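Local coordinates for insecticidal crystal protein Cry7Cal (Bacillus thuringiensis, PDB 5ZI1) that acts as an insecticidal toxin active against locusts, probably by binding gut-cell receptors and inserting into membranes as other three-domain delta endotoxins do, at residues P459-Y464 / F510-S515; T469-V474 / I595-V600; M536-I541 / E574-Y579; L292-T297 / T322-S327; L514-P519 / G570-L575. One frame throughout, in Å; residues are numbered along the deposited sequence. Where two conformers were deposited one is given.

Contact 1: residues P459-Y464 / F510-S515; sequences PDNKLY and FRMRLS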
# COMPACT_ATOMS: atom_id res chain seq x y z
N PRO A 459 9.77 6.12 10.30
CA PRO A 459 10.48 5.25 11.26
C PRO A 459 10.36 5.67 12.71
O PRO A 459 10.81 4.91 13.58
CB PRO A 459 11.93 5.31 10.77
CG PRO A 459 12.05 6.58 10.01
CD PRO A 459 10.70 6.80 9.38
N ASP A 460 9.67 6.77 13.01
CA ASP A 460 9.67 7.29 14.37
C ASP A 460 8.40 7.02 15.16
O ASP A 460 8.44 7.12 16.40
CB ASP A 460 9.90 8.81 14.37
CG ASP A 460 11.29 9.18 13.98
OD1 ASP A 460 11.46 10.22 13.31
OD2 ASP A 460 12.23 8.43 14.34
N ASN A 461 7.28 6.65 14.53
CA ASN A 461 5.98 6.63 15.21
C ASN A 461 5.73 7.97 15.91
O ASN A 461 5.25 8.03 17.05
CB ASN A 461 5.86 5.46 16.19
CG ASN A 461 5.64 4.15 15.48
OD1 ASN A 461 5.30 4.15 14.29
ND2 ASN A 461 5.84 3.04 16.18
N LYS A 462 6.02 9.04 15.20
CA LYS A 462 5.82 10.38 15.72
C LYS A 462 4.34 10.66 15.96
O LYS A 462 3.49 10.36 15.11
CB LYS A 462 6.41 11.41 14.75
CG LYS A 462 6.28 12.85 15.21
CD LYS A 462 6.96 13.82 14.26
CE LYS A 462 6.86 15.25 14.79
NZ LYS A 462 7.07 16.26 13.72
N LEU A 463 4.02 11.24 17.12
CA LEU A 463 2.70 11.82 17.34
C LEU A 463 2.71 13.24 16.83
O LEU A 463 3.66 13.99 17.09
CB LEU A 463 2.31 11.80 18.82
CG LEU A 463 2.18 10.44 19.47
CD1 LEU A 463 1.54 10.60 20.84
CD2 LEU A 463 1.39 9.47 18.59
N TYR A 464 1.68 13.61 16.09
CA TYR A 464 1.57 14.97 15.60
C TYR A 464 0.55 15.71 16.44
O TYR A 464 -0.65 15.40 16.36
CB TYR A 464 1.18 15.01 14.12
CG TYR A 464 2.15 14.26 13.23
CD1 TYR A 464 2.00 12.91 13.01
CD2 TYR A 464 3.24 14.91 12.63
CE1 TYR A 464 2.88 12.20 12.21
CE2 TYR A 464 4.14 14.21 11.82
CZ TYR A 464 3.95 12.85 11.62
OH TYR A 464 4.80 12.11 10.84
N PHE A 510 0.03 -5.90 22.46
CA PHE A 510 1.25 -5.52 21.77
C PHE A 510 1.97 -4.41 22.52
O PHE A 510 1.42 -3.78 23.42
CB PHE A 510 0.98 -5.13 20.30
CG PHE A 510 0.22 -3.83 20.11
CD1 PHE A 510 0.79 -2.60 20.41
CD2 PHE A 510 -1.05 -3.83 19.55
CE1 PHE A 510 0.11 -1.42 20.20
CE2 PHE A 510 -1.73 -2.65 19.33
CZ PHE A 510 -1.15 -1.45 19.66
N ARG A 511 3.22 -4.16 22.11
CA ARG A 511 3.97 -3.00 22.56
C ARG A 511 4.37 -2.14 21.38
O ARG A 511 4.71 -2.65 20.31
CB ARG A 511 5.27 -3.36 23.25
CG ARG A 511 5.33 -4.74 23.80
CD ARG A 511 6.36 -4.77 24.85
NE ARG A 511 6.50 -6.09 25.45
CZ ARG A 511 6.65 -6.27 26.76
NH1 ARG A 511 6.77 -7.50 27.23
NH2 ARG A 511 6.66 -5.22 27.57
N MET A 512 4.44 -0.84 21.62
CA MET A 512 4.73 0.14 20.59
C MET A 512 5.47 1.29 21.25
O MET A 512 5.14 1.67 22.37
CB MET A 512 3.42 0.59 19.94
CG MET A 512 3.53 1.66 18.89
SD MET A 512 1.87 2.06 18.27
CE MET A 512 1.51 0.64 17.23
N ARG A 513 6.49 1.82 20.57
CA ARG A 513 7.21 2.99 21.04
C ARG A 513 6.77 4.21 20.25
O ARG A 513 6.67 4.15 19.02
CB ARG A 513 8.73 2.83 20.94
CG ARG A 513 9.30 1.75 21.84
CD ARG A 513 10.78 1.99 22.22
NE ARG A 513 11.14 1.09 23.31
CZ ARG A 513 11.63 -0.13 23.13
NH1 ARG A 513 11.85 -0.59 21.90
NH2 ARG A 513 11.92 -0.89 24.18
N LEU A 514 6.51 5.31 20.94
CA LEU A 514 6.06 6.54 20.30
C LEU A 514 7.13 7.61 20.46
O LEU A 514 7.96 7.55 21.37
CB LEU A 514 4.73 7.02 20.90
CG LEU A 514 3.46 6.15 20.80
CD1 LEU A 514 3.12 5.75 19.36
CD2 LEU A 514 3.58 4.92 21.66
N SER A 515 7.11 8.59 19.56
CA SER A 515 8.05 9.71 19.57
C SER A 515 7.25 10.99 19.70
O SER A 515 6.37 11.25 18.87
CB SER A 515 8.90 9.77 18.29
OG SER A 515 9.75 8.65 18.16
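Four hydrogen bonds tie the loop 459-464 to the end of the strand that runs through Phe510-Arg513, and Ser515 takes part in three of them. Its backbone bridges Lys462: Ser515 N gives to Asn461 O, and Leu463 N gives to Ser515 O at 2.9 Å. Ser515 O also receives a CA-H contact from Lys462 CA at 3.3 Å. The serine hydroxyl reaches one residue further back: OG, anti to the carbonyl carbon (chi1 -65°), donates to Asp460 O at 2.7 Å. A side-chain bond completes the set. Asn461 ND2 donates to Arg513 O at 3.2 Å, with the acceptor in the plane of the amide, while the same nitrogen passes 3.8 Å from Met512 CG, the two side chains crossing at about a right angle. At the other end of that amide OD1 accepts from Lys475 NZ, so the group is gripped at both ends and its rotation is fixed. Apolar contact is lighter. Leu463 CD2 meets Leu514 CD1 at 4.2 Å, and both leucines continue onto Ile471 and Phe597, so they form the buried side of the contact. Arg513 leads away from the loop, bonding Lys326 O through NH1 and making a cation-pi contact with Phe477. The chain directions differ by 79°, and the pairing is a single beta bridge rather than a ladder. The arrangement is an irregular linker crossing a strand end, where the chain passes from the middle domain into the C-terminal beta sandwich of a delta endotoxin.

Contact 2: residues T469-V474 / I595-V600; sequences TQIPAV and IEFIPV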
# COMPACT_ATOMS: atom_id res chain seq x y z
N THR A 469 -3.05 11.42 14.36
CA THR A 469 -1.96 10.55 13.96
C THR A 469 -2.51 9.14 13.91
O THR A 469 -2.96 8.60 14.93
CB THR A 469 -0.78 10.65 14.92
OG1 THR A 469 -0.48 12.03 15.15
CG2 THR A 469 0.44 9.98 14.30
N GLN A 470 -2.51 8.55 12.72
CA GLN A 470 -3.07 7.22 12.53
C GLN A 470 -1.90 6.28 12.34
O GLN A 470 -1.19 6.35 11.33
CB GLN A 470 -4.06 7.18 11.37
CG GLN A 470 -4.75 5.83 11.16
CD GLN A 470 -5.50 5.76 9.84
OE1 GLN A 470 -4.90 5.68 8.78
NE2 GLN A 470 -6.84 5.80 9.91
N ILE A 471 -1.69 5.42 13.32
CA ILE A 471 -0.54 4.54 13.40
C ILE A 471 -1.06 3.11 13.31
O ILE A 471 -1.86 2.70 14.15
CB ILE A 471 0.26 4.73 14.70
CG1 ILE A 471 0.70 6.19 14.86
CG2 ILE A 471 1.45 3.79 14.71
CD1 ILE A 471 1.61 6.42 16.08
N PRO A 472 -0.64 2.33 12.32
CA PRO A 472 -1.12 0.96 12.21
C PRO A 472 -0.63 0.14 13.38
O PRO A 472 0.46 0.36 13.91
CB PRO A 472 -0.51 0.47 10.90
CG PRO A 472 -0.40 1.71 10.09
CD PRO A 472 -0.01 2.79 11.08
N ALA A 473 -1.46 -0.81 13.80
CA ALA A 473 -1.05 -1.71 14.86
C ALA A 473 0.25 -2.42 14.51
O ALA A 473 1.05 -2.73 15.40
CB ALA A 473 -2.17 -2.72 15.13
N VAL A 474 0.49 -2.69 13.22
CA VAL A 474 1.72 -3.38 12.86
C VAL A 474 2.96 -2.51 13.05
O VAL A 474 4.07 -3.05 13.01
CB VAL A 474 1.65 -3.94 11.43
CG1 VAL A 474 0.58 -5.01 11.35
CG2 VAL A 474 1.39 -2.85 10.42
N ILE A 595 -4.41 2.56 15.06
CA ILE A 595 -4.44 3.25 16.33
C ILE A 595 -4.39 4.73 16.03
O ILE A 595 -3.47 5.19 15.34
CB ILE A 595 -3.28 2.84 17.24
CG1 ILE A 595 -3.08 1.34 17.14
CG2 ILE A 595 -3.57 3.28 18.65
CD1 ILE A 595 -4.21 0.58 17.76
N GLU A 596 -5.37 5.49 16.52
CA GLU A 596 -5.46 6.90 16.17
C GLU A 596 -5.34 7.74 17.43
O GLU A 596 -6.13 7.60 18.37
CB GLU A 596 -6.75 7.20 15.42
CG GLU A 596 -6.79 6.54 14.06
CD GLU A 596 -8.13 6.70 13.39
OE1 GLU A 596 -9.07 7.15 14.08
OE2 GLU A 596 -8.23 6.38 12.18
N PHE A 597 -4.33 8.61 17.42
CA PHE A 597 -4.05 9.54 18.50
C PHE A 597 -4.71 10.86 18.13
O PHE A 597 -4.30 11.53 17.18
CB PHE A 597 -2.55 9.66 18.71
CG PHE A 597 -1.92 8.37 19.14
CD1 PHE A 597 -1.56 7.42 18.20
CD2 PHE A 597 -1.76 8.07 20.47
CE1 PHE A 597 -1.01 6.20 18.59
CE2 PHE A 597 -1.21 6.85 20.87
CZ PHE A 597 -0.84 5.92 19.92
N ILE A 598 -5.76 11.21 18.87
CA ILE A 598 -6.57 12.38 18.59
C ILE A 598 -6.12 13.49 19.53
O ILE A 598 -6.00 13.25 20.74
CB ILE A 598 -8.07 12.06 18.78
CG1 ILE A 598 -8.50 11.04 17.71
CG2 ILE A 598 -8.93 13.33 18.75
CD1 ILE A 598 -9.83 10.40 17.98
N PRO A 599 -5.80 14.68 19.03
CA PRO A 599 -5.31 15.75 19.90
C PRO A 599 -6.46 16.46 20.60
O PRO A 599 -7.47 16.81 19.98
CB PRO A 599 -4.57 16.68 18.93
CG PRO A 599 -5.20 16.45 17.62
CD PRO A 599 -5.64 15.01 17.60
N VAL A 600 -6.31 16.65 21.91
CA VAL A 600 -7.30 17.37 22.72
C VAL A 600 -6.73 18.74 23.06
O VAL A 600 -5.51 18.92 23.16
CB VAL A 600 -7.66 16.59 24.00
CG1 VAL A 600 -7.90 15.12 23.67
CG2 VAL A 600 -6.59 16.74 25.05
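Gln470 and Glu596 lie side by side and point the same way on one face of the sheet, with amide and carboxylate nearly coplanar, 18° apart. Gln470 NE2 donates to Glu596 OE2 at 2.7 Å, staying close to its own amide plane and meeting the anti lone pair of the carboxylate. With Gln470 CG anti to the backbone N (chi1 -177°) and Glu596 CG beside its own, the two CG atoms come to 3.6 Å, and the aliphatic parts pack beneath the polar ends. The carboxylate is buried and well supplied: OE2 also bonds Tyr241 OH, and OE1 pairs with Arg525, which would favour the charged form. On the other face Ile471 slants across Phe597, with Ile471 CD1 3.6 Å from Phe597 CE1. Thr469 O lies near the plane of the same ring at its edge. Ile595 shares this face, its CB and CG1 packed against Ile471 O. Four backbone hydrogen bonds hold the strands together. Thr469 and Phe597 exchange two, as do Ile471 and Ile595, the bond from Ile471 N to Ile595 O being 2.7 Å and almost straight at 176°; Gln470 and Glu596 form the non-hydrogen-bonded pair between them. The result is a regular antiparallel ladder, with the Gln470-Glu596 pair on one face and Ile471, Ile595 and Phe597, beside Thr469, on the other, as expected of one sheet in the C-terminal beta sandwich of a three-domain toxin.

Contact 3: residues M536-I541 / E574-Y579; sequences MSFSGI and ELSMLY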
# COMPACT_ATOMS: atom_id res chain seq x y z
N MET A 536 -11.25 -3.04 26.43
CA MET A 536 -9.93 -2.72 25.91
C MET A 536 -9.28 -1.65 26.79
O MET A 536 -9.96 -0.92 27.52
CB MET A 536 -10.03 -2.24 24.45
CG MET A 536 -8.73 -2.28 23.65
SD MET A 536 -8.93 -1.72 21.92
CE MET A 536 -9.98 -3.03 21.27
N SER A 537 -7.96 -1.54 26.71
CA SER A 537 -7.22 -0.57 27.51
C SER A 537 -5.93 -0.20 26.81
O SER A 537 -5.35 -1.00 26.07
CB SER A 537 -6.91 -1.11 28.91
OG SER A 537 -6.09 -0.21 29.62
N PHE A 538 -5.46 1.03 27.06
CA PHE A 538 -4.27 1.53 26.38
C PHE A 538 -3.44 2.35 27.36
O PHE A 538 -3.98 3.02 28.25
CB PHE A 538 -4.65 2.35 25.14
CG PHE A 538 -3.52 2.52 24.17
CD1 PHE A 538 -3.27 1.56 23.20
CD2 PHE A 538 -2.69 3.63 24.23
CE1 PHE A 538 -2.22 1.71 22.31
CE2 PHE A 538 -1.65 3.78 23.35
CZ PHE A 538 -1.41 2.82 22.38
N SER A 539 -2.12 2.29 27.20
CA SER A 539 -1.22 2.99 28.10
C SER A 539 -1.58 4.47 28.15
O SER A 539 -2.05 5.04 27.17
CB SER A 539 0.24 2.85 27.65
OG SER A 539 0.70 1.53 27.85
N GLY A 540 -1.35 5.08 29.31
CA GLY A 540 -1.56 6.50 29.45
C GLY A 540 -3.00 6.92 29.60
O GLY A 540 -3.26 8.12 29.77
N ILE A 541 -3.94 5.99 29.50
CA ILE A 541 -5.35 6.30 29.64
C ILE A 541 -5.89 5.51 30.82
O ILE A 541 -5.72 4.29 30.89
CB ILE A 541 -6.13 5.99 28.36
CG1 ILE A 541 -5.70 6.98 27.29
CG2 ILE A 541 -7.64 6.09 28.63
CD1 ILE A 541 -6.09 6.59 25.94
N GLU A 574 5.56 6.99 26.09
CA GLU A 574 6.55 6.64 25.07
C GLU A 574 6.57 5.15 24.79
O GLU A 574 6.82 4.74 23.65
CB GLU A 574 7.94 7.13 25.49
CG GLU A 574 8.97 7.17 24.35
CD GLU A 574 9.88 5.93 24.30
OE1 GLU A 574 9.80 5.10 25.24
OE2 GLU A 574 10.65 5.78 23.31
N LEU A 575 6.31 4.32 25.79
CA LEU A 575 6.16 2.88 25.64
C LEU A 575 4.68 2.56 25.87
O LEU A 575 4.23 2.48 27.01
CB LEU A 575 7.07 2.13 26.61
CG LEU A 575 6.89 0.61 26.72
CD1 LEU A 575 7.01 -0.08 25.37
CD2 LEU A 575 7.85 -0.01 27.70
N SER A 576 3.93 2.38 24.79
CA SER A 576 2.49 2.21 24.88
C SER A 576 2.10 0.77 24.59
O SER A 576 2.63 0.14 23.66
CB SER A 576 1.73 3.11 23.90
OG SER A 576 1.84 4.46 24.27
N MET A 577 1.15 0.27 25.37
CA MET A 577 0.66 -1.08 25.28
C MET A 577 -0.84 -1.04 25.07
O MET A 577 -1.53 -0.20 25.66
CB MET A 577 0.99 -1.89 26.54
CG MET A 577 2.21 -2.78 26.38
SD MET A 577 3.65 -2.32 27.36
CE MET A 577 3.70 -0.55 27.11
N LEU A 578 -1.34 -1.92 24.20
CA LEU A 578 -2.77 -2.15 24.08
C LEU A 578 -3.09 -3.43 24.83
O LEU A 578 -2.31 -4.40 24.78
CB LEU A 578 -3.23 -2.28 22.62
CG LEU A 578 -4.75 -2.35 22.43
CD1 LEU A 578 -5.22 -1.45 21.30
CD2 LEU A 578 -5.24 -3.77 22.20
N TYR A 579 -4.21 -3.43 25.55
CA TYR A 579 -4.61 -4.55 26.37
C TYR A 579 -6.02 -4.97 26.02
O TYR A 579 -6.85 -4.14 25.64
CB TYR A 579 -4.56 -4.21 27.87
CG TYR A 579 -3.24 -3.69 28.39
CD1 TYR A 579 -2.92 -2.36 28.27
CD2 TYR A 579 -2.35 -4.53 29.02
CE1 TYR A 579 -1.72 -1.87 28.75
CE2 TYR A 579 -1.14 -4.06 29.51
CZ TYR A 579 -0.83 -2.72 29.37
OH TYR A 579 0.36 -2.23 29.85
O HOH W 1 0.69 0.43 30.50
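Phe538 and Leu578 carry the tight part of this contact, their side chains crossing at about a right angle, with Phe538 CD1 3.9 Å from Leu578 CB. With CG anti to the backbone N (chi1 -161°), the Phe538 ring leans over the partner strand, where Met577 O stands 3.5 Å above one face, toward the rim. Ser576 CB approaches CE2 and CZ of Phe538, each at 3.5 Å. Met536 extends the apolar side: its sulphur SD lies 3.8 Å from Leu578 CD1, the chains meeting at a slant. Ser537 and Tyr579 exchange two backbone hydrogen bonds, and Ser539 N donates to Met577 O. The opposite face is looser and more polar. There Ser537 and Tyr579 meet CB to CB at 4.0 Å, and Ser537 OG is taken up by Asp544. Beyond the end of strand 536-538, Ser539 OG replaces a backbone acceptor and receives Met577 N at 2.8 Å. A water joins this hydroxyl to Tyr579 OH, bonded to both, so at this partly exposed end a water bridge adds to the direct bond. The chain then leaves through a type II turn, Phe538 to Ile541, in which Gly540 takes a positive phi. Strand 575-580 is flanked in its antiparallel sheet by 534-538 and 508-513, and the sheet face carrying Phe538 and Leu578 packs on Val524 and Val526 of strand 521-530, with Met564 of strand 560-571 also touching Phe538.

Contact 4: residues L292-T297 / T322-S327; sequences LFQWLT and TQYTKS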
# COMPACT_ATOMS: atom_id res chain seq x y z
N LEU A 292 4.70 -7.66 11.98
CA LEU A 292 4.99 -6.28 12.33
C LEU A 292 5.86 -5.64 11.26
O LEU A 292 6.64 -6.31 10.58
CB LEU A 292 5.69 -6.24 13.69
CG LEU A 292 4.84 -6.98 14.75
CD1 LEU A 292 5.60 -7.10 16.06
CD2 LEU A 292 3.51 -6.26 14.95
N PHE A 293 5.72 -4.33 11.08
CA PHE A 293 6.44 -3.70 9.99
C PHE A 293 7.95 -3.79 10.26
O PHE A 293 8.40 -3.67 11.40
CB PHE A 293 5.97 -2.26 9.82
CG PHE A 293 6.59 -1.55 8.65
CD1 PHE A 293 5.97 -1.57 7.41
CD2 PHE A 293 7.84 -0.92 8.78
CE1 PHE A 293 6.57 -0.93 6.30
CE2 PHE A 293 8.44 -0.29 7.68
CZ PHE A 293 7.80 -0.28 6.45
N GLN A 294 8.75 -4.01 9.20
CA GLN A 294 10.17 -4.31 9.37
C GLN A 294 11.04 -3.44 8.48
O GLN A 294 10.76 -3.27 7.29
CB GLN A 294 10.48 -5.78 9.05
CG GLN A 294 9.84 -6.79 9.96
CD GLN A 294 10.21 -8.23 9.58
OE1 GLN A 294 11.18 -8.77 10.09
NE2 GLN A 294 9.44 -8.83 8.70
N TRP A 295 12.12 -2.91 9.06
CA TRP A 295 13.05 -2.03 8.36
C TRP A 295 14.29 -2.83 8.01
O TRP A 295 14.86 -3.51 8.87
CB TRP A 295 13.41 -0.83 9.22
CG TRP A 295 12.20 -0.10 9.69
CD1 TRP A 295 11.41 -0.42 10.76
CD2 TRP A 295 11.59 1.03 9.06
NE1 TRP A 295 10.37 0.47 10.85
CE2 TRP A 295 10.45 1.36 9.81
CE3 TRP A 295 11.90 1.79 7.93
CZ2 TRP A 295 9.63 2.43 9.48
CZ3 TRP A 295 11.10 2.85 7.61
CH2 TRP A 295 9.96 3.17 8.38
N LEU A 296 14.69 -2.79 6.74
CA LEU A 296 15.83 -3.57 6.29
C LEU A 296 17.11 -2.92 6.79
O LEU A 296 17.37 -1.75 6.48
CB LEU A 296 15.83 -3.68 4.78
CG LEU A 296 16.87 -4.62 4.17
CD1 LEU A 296 16.78 -5.97 4.81
CD2 LEU A 296 16.66 -4.72 2.66
N THR A 297 17.91 -3.64 7.56
CA THR A 297 19.16 -3.06 8.04
C THR A 297 20.42 -3.70 7.45
O THR A 297 21.49 -3.09 7.54
CB THR A 297 19.23 -3.12 9.57
OG1 THR A 297 19.33 -4.49 9.98
CG2 THR A 297 17.95 -2.53 10.18
N THR A 322 16.51 -7.34 9.69
CA THR A 322 15.56 -6.26 9.86
C THR A 322 15.44 -5.93 11.34
O THR A 322 15.79 -6.74 12.21
CB THR A 322 14.16 -6.63 9.31
OG1 THR A 322 13.62 -7.70 10.09
CG2 THR A 322 14.24 -7.08 7.85
N GLN A 323 14.93 -4.72 11.61
CA GLN A 323 14.48 -4.31 12.93
C GLN A 323 13.02 -3.85 12.87
O GLN A 323 12.60 -3.24 11.88
CB GLN A 323 15.34 -3.17 13.47
CG GLN A 323 16.78 -3.57 13.74
CD GLN A 323 17.70 -2.39 13.99
OE1 GLN A 323 17.24 -1.27 14.26
NE2 GLN A 323 19.00 -2.62 13.89
N TYR A 324 12.26 -4.14 13.93
CA TYR A 324 10.92 -3.57 14.08
C TYR A 324 11.02 -2.08 14.36
O TYR A 324 12.11 -1.53 14.54
CB TYR A 324 10.16 -4.28 15.20
CG TYR A 324 9.91 -5.74 14.91
CD1 TYR A 324 9.42 -6.15 13.67
CD2 TYR A 324 10.14 -6.72 15.87
CE1 TYR A 324 9.18 -7.48 13.40
CE2 TYR A 324 9.91 -8.06 15.61
CZ TYR A 324 9.43 -8.43 14.37
OH TYR A 324 9.19 -9.76 14.11
N THR A 325 9.88 -1.41 14.38
CA THR A 325 9.89 0.05 14.54
C THR A 325 10.35 0.43 15.95
O THR A 325 9.85 -0.12 16.94
CB THR A 325 8.50 0.62 14.29
OG1 THR A 325 7.99 0.16 13.01
CG2 THR A 325 8.56 2.12 14.31
N LYS A 326 11.32 1.36 16.03
CA LYS A 326 11.86 1.85 17.32
C LYS A 326 12.28 0.71 18.25
O LYS A 326 12.17 0.82 19.47
CB LYS A 326 10.87 2.78 18.03
CG LYS A 326 10.79 4.18 17.41
CD LYS A 326 10.46 5.24 18.44
CE LYS A 326 11.71 5.80 19.13
NZ LYS A 326 11.35 6.74 20.25
N SER A 327 12.73 -0.39 17.68
CA SER A 327 13.38 -1.46 18.41
C SER A 327 14.75 -1.69 17.77
O SER A 327 14.93 -1.40 16.58
CB SER A 327 12.53 -2.74 18.39
OG SER A 327 13.22 -3.84 18.96
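The beta hairpin of strands 294-306 and 312-324, in the middle domain of the toxin, has its open end here, where Trp295 and Gln323 form an antiparallel hydrogen-bonded pair. Trp295 N donates to Gln323 O at 2.9 Å, and Gln323 N returns a bond to Trp295 O. The indole reaches further along the partner chain: NE1 donates to Thr325 OG1 at 3.2 Å, almost straight at 172° and in the plane of the ring, while Gln323 O also sits at the indole edge. Phe293 CE2 stands 3.3 Å above the centre of the indole, a close approach from within its own segment. Gln294 and Tyr324 lie side by side on the other face, their amide and ring planes 41° apart, with Gln294 CG 3.6 Å from Tyr324 CE1. Leu292 CD1 stands over the centre of the tyrosine ring, and Phe293 O lies at its edge. With OG1 between the backbone N and the carbonyl carbon (chi1 66°), Thr322 donates to Gln294 OE1 at 2.7 Å, from above the carbonyl plane. At the other end Thr297 CG2 packs against the side chain of Gln323. Strand 331-336 flanks 312-324, where Phe333 touches Gln294 and Thr322; strand 343-348 lies beyond 294-306, and Arg431 of strand 430-437 meets Phe293 and Trp295.

Contact 5: residues L514-P519 / G570-L575; sequences LSFSEP and GTAAEL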
# COMPACT_ATOMS: atom_id res chain seq x y z
N LEU A 514 6.51 5.31 20.94
CA LEU A 514 6.06 6.54 20.30
C LEU A 514 7.13 7.61 20.46
O LEU A 514 7.96 7.55 21.37
CB LEU A 514 4.73 7.02 20.90
CG LEU A 514 3.46 6.15 20.80
CD1 LEU A 514 3.12 5.75 19.36
CD2 LEU A 514 3.58 4.92 21.66
N SER A 515 7.11 8.59 19.56
CA SER A 515 8.05 9.71 19.57
C SER A 515 7.25 10.99 19.70
O SER A 515 6.37 11.25 18.87
CB SER A 515 8.90 9.77 18.29
OG SER A 515 9.75 8.65 18.16
N PHE A 516 7.57 11.79 20.71
CA PHE A 516 7.01 13.12 20.84
C PHE A 516 8.03 14.00 21.56
O PHE A 516 8.91 13.50 22.26
CB PHE A 516 5.67 13.11 21.59
CG PHE A 516 5.61 12.10 22.70
CD1 PHE A 516 6.05 12.42 23.97
CD2 PHE A 516 5.11 10.83 22.46
CE1 PHE A 516 5.99 11.48 25.00
CE2 PHE A 516 5.06 9.88 23.47
CZ PHE A 516 5.49 10.21 24.75
N SER A 517 7.90 15.32 21.36
CA SER A 517 8.79 16.27 22.03
C SER A 517 8.28 16.54 23.45
O SER A 517 8.91 16.14 24.44
CB SER A 517 8.87 17.59 21.24
OG SER A 517 9.36 17.39 19.92
N GLU A 518 7.15 17.22 23.55
CA GLU A 518 6.48 17.58 24.79
C GLU A 518 5.49 16.50 25.20
O GLU A 518 5.11 15.64 24.39
CB GLU A 518 5.75 18.92 24.62
CG GLU A 518 6.50 19.92 23.77
CD GLU A 518 7.05 21.07 24.60
OE1 GLU A 518 7.89 21.84 24.08
OE2 GLU A 518 6.64 21.24 25.77
N PRO A 519 5.08 16.47 26.47
CA PRO A 519 3.92 15.66 26.86
C PRO A 519 2.72 15.95 25.97
O PRO A 519 2.47 17.09 25.58
CB PRO A 519 3.67 16.09 28.31
CG PRO A 519 5.04 16.39 28.81
CD PRO A 519 5.77 17.03 27.65
N GLY A 570 -5.91 11.38 28.31
CA GLY A 570 -4.73 10.68 28.75
C GLY A 570 -3.47 11.38 28.29
O GLY A 570 -3.48 12.38 27.58
N THR A 571 -2.35 10.83 28.71
CA THR A 571 -1.05 11.35 28.30
C THR A 571 -0.26 10.23 27.65
O THR A 571 -0.15 9.12 28.20
CB THR A 571 -0.30 11.97 29.48
OG1 THR A 571 -0.29 11.07 30.60
CG2 THR A 571 -0.97 13.30 29.89
N ALA A 572 0.28 10.52 26.46
CA ALA A 572 1.02 9.56 25.64
C ALA A 572 2.19 8.97 26.41
O ALA A 572 3.09 9.70 26.82
CB ALA A 572 1.52 10.24 24.37
N ALA A 573 2.17 7.66 26.59
CA ALA A 573 3.33 6.95 27.09
C ALA A 573 4.28 6.64 25.93
O ALA A 573 3.87 6.07 24.91
CB ALA A 573 2.90 5.66 27.78
N GLU A 574 5.56 6.99 26.09
CA GLU A 574 6.55 6.64 25.07
C GLU A 574 6.57 5.15 24.79
O GLU A 574 6.82 4.74 23.65
CB GLU A 574 7.94 7.13 25.49
CG GLU A 574 8.97 7.17 24.35
CD GLU A 574 9.88 5.93 24.30
OE1 GLU A 574 9.80 5.10 25.24
OE2 GLU A 574 10.65 5.78 23.31
N LEU A 575 6.31 4.32 25.79
CA LEU A 575 6.16 2.88 25.64
C LEU A 575 4.68 2.56 25.87
O LEU A 575 4.23 2.48 27.01
CB LEU A 575 7.07 2.13 26.61
CG LEU A 575 6.89 0.61 26.72
CD1 LEU A 575 7.01 -0.08 25.37
CD2 LEU A 575 7.85 -0.01 27.70
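The backbones of 514-519 and 570-575 are joined by one hydrogen bond, Leu514 N to Glu574 O, 2.8 Å long with an N-H...O angle of 163°, where the two CA atoms come to 4.8 Å. Beside it, Leu514 CD2 lies 3.5 Å from Ala573 O. The main side chain is Phe516. Its ring reaches the other segment with the far end: CZ is 3.2 Å from Ala572 O, which approaches obliquely, and 3.5 Å from Glu574 N, which lies near the ring plane at the edge. Ala572 CB packs against CE2 of the same ring at 3.7 Å. Glu574, CG anti to its backbone N, brings this methylene to 3.2 Å from Leu514 O. Its carboxylate makes a long, weak ion pair with Lys326 through OE2. Leu463 of the loop 459-464 touches both Phe516 and Ala572. This is a surface meeting of two loops, one leading from strand 508-513 to 521-530 and the other from 560-571 to 575-580, as occurs where connections pass between the sheets of a beta sandwich.

Along the chain contact 4 comes first, in the middle domain; the others build the C-terminal beta sandwich and the linker into it. Contact 1 and contact 2 interleave, while contacts 3 and 5 nest within the long loop that contact 2 closes. Contacts 1 and 5 share Leu514 and Ser515, with centres about 8 Å apart; contacts 3 and 5 share Glu574 and Leu575. Contact 2 lies in one sheet and contact 3 in the other, centres about 12 Å apart, their apolar faces meeting through Phe597 and Phe538. Contact 4, centred about 19 Å from contact 2, reaches the sandwich through Phe293 with Val474 and Lys326 with Arg513, joining two domains.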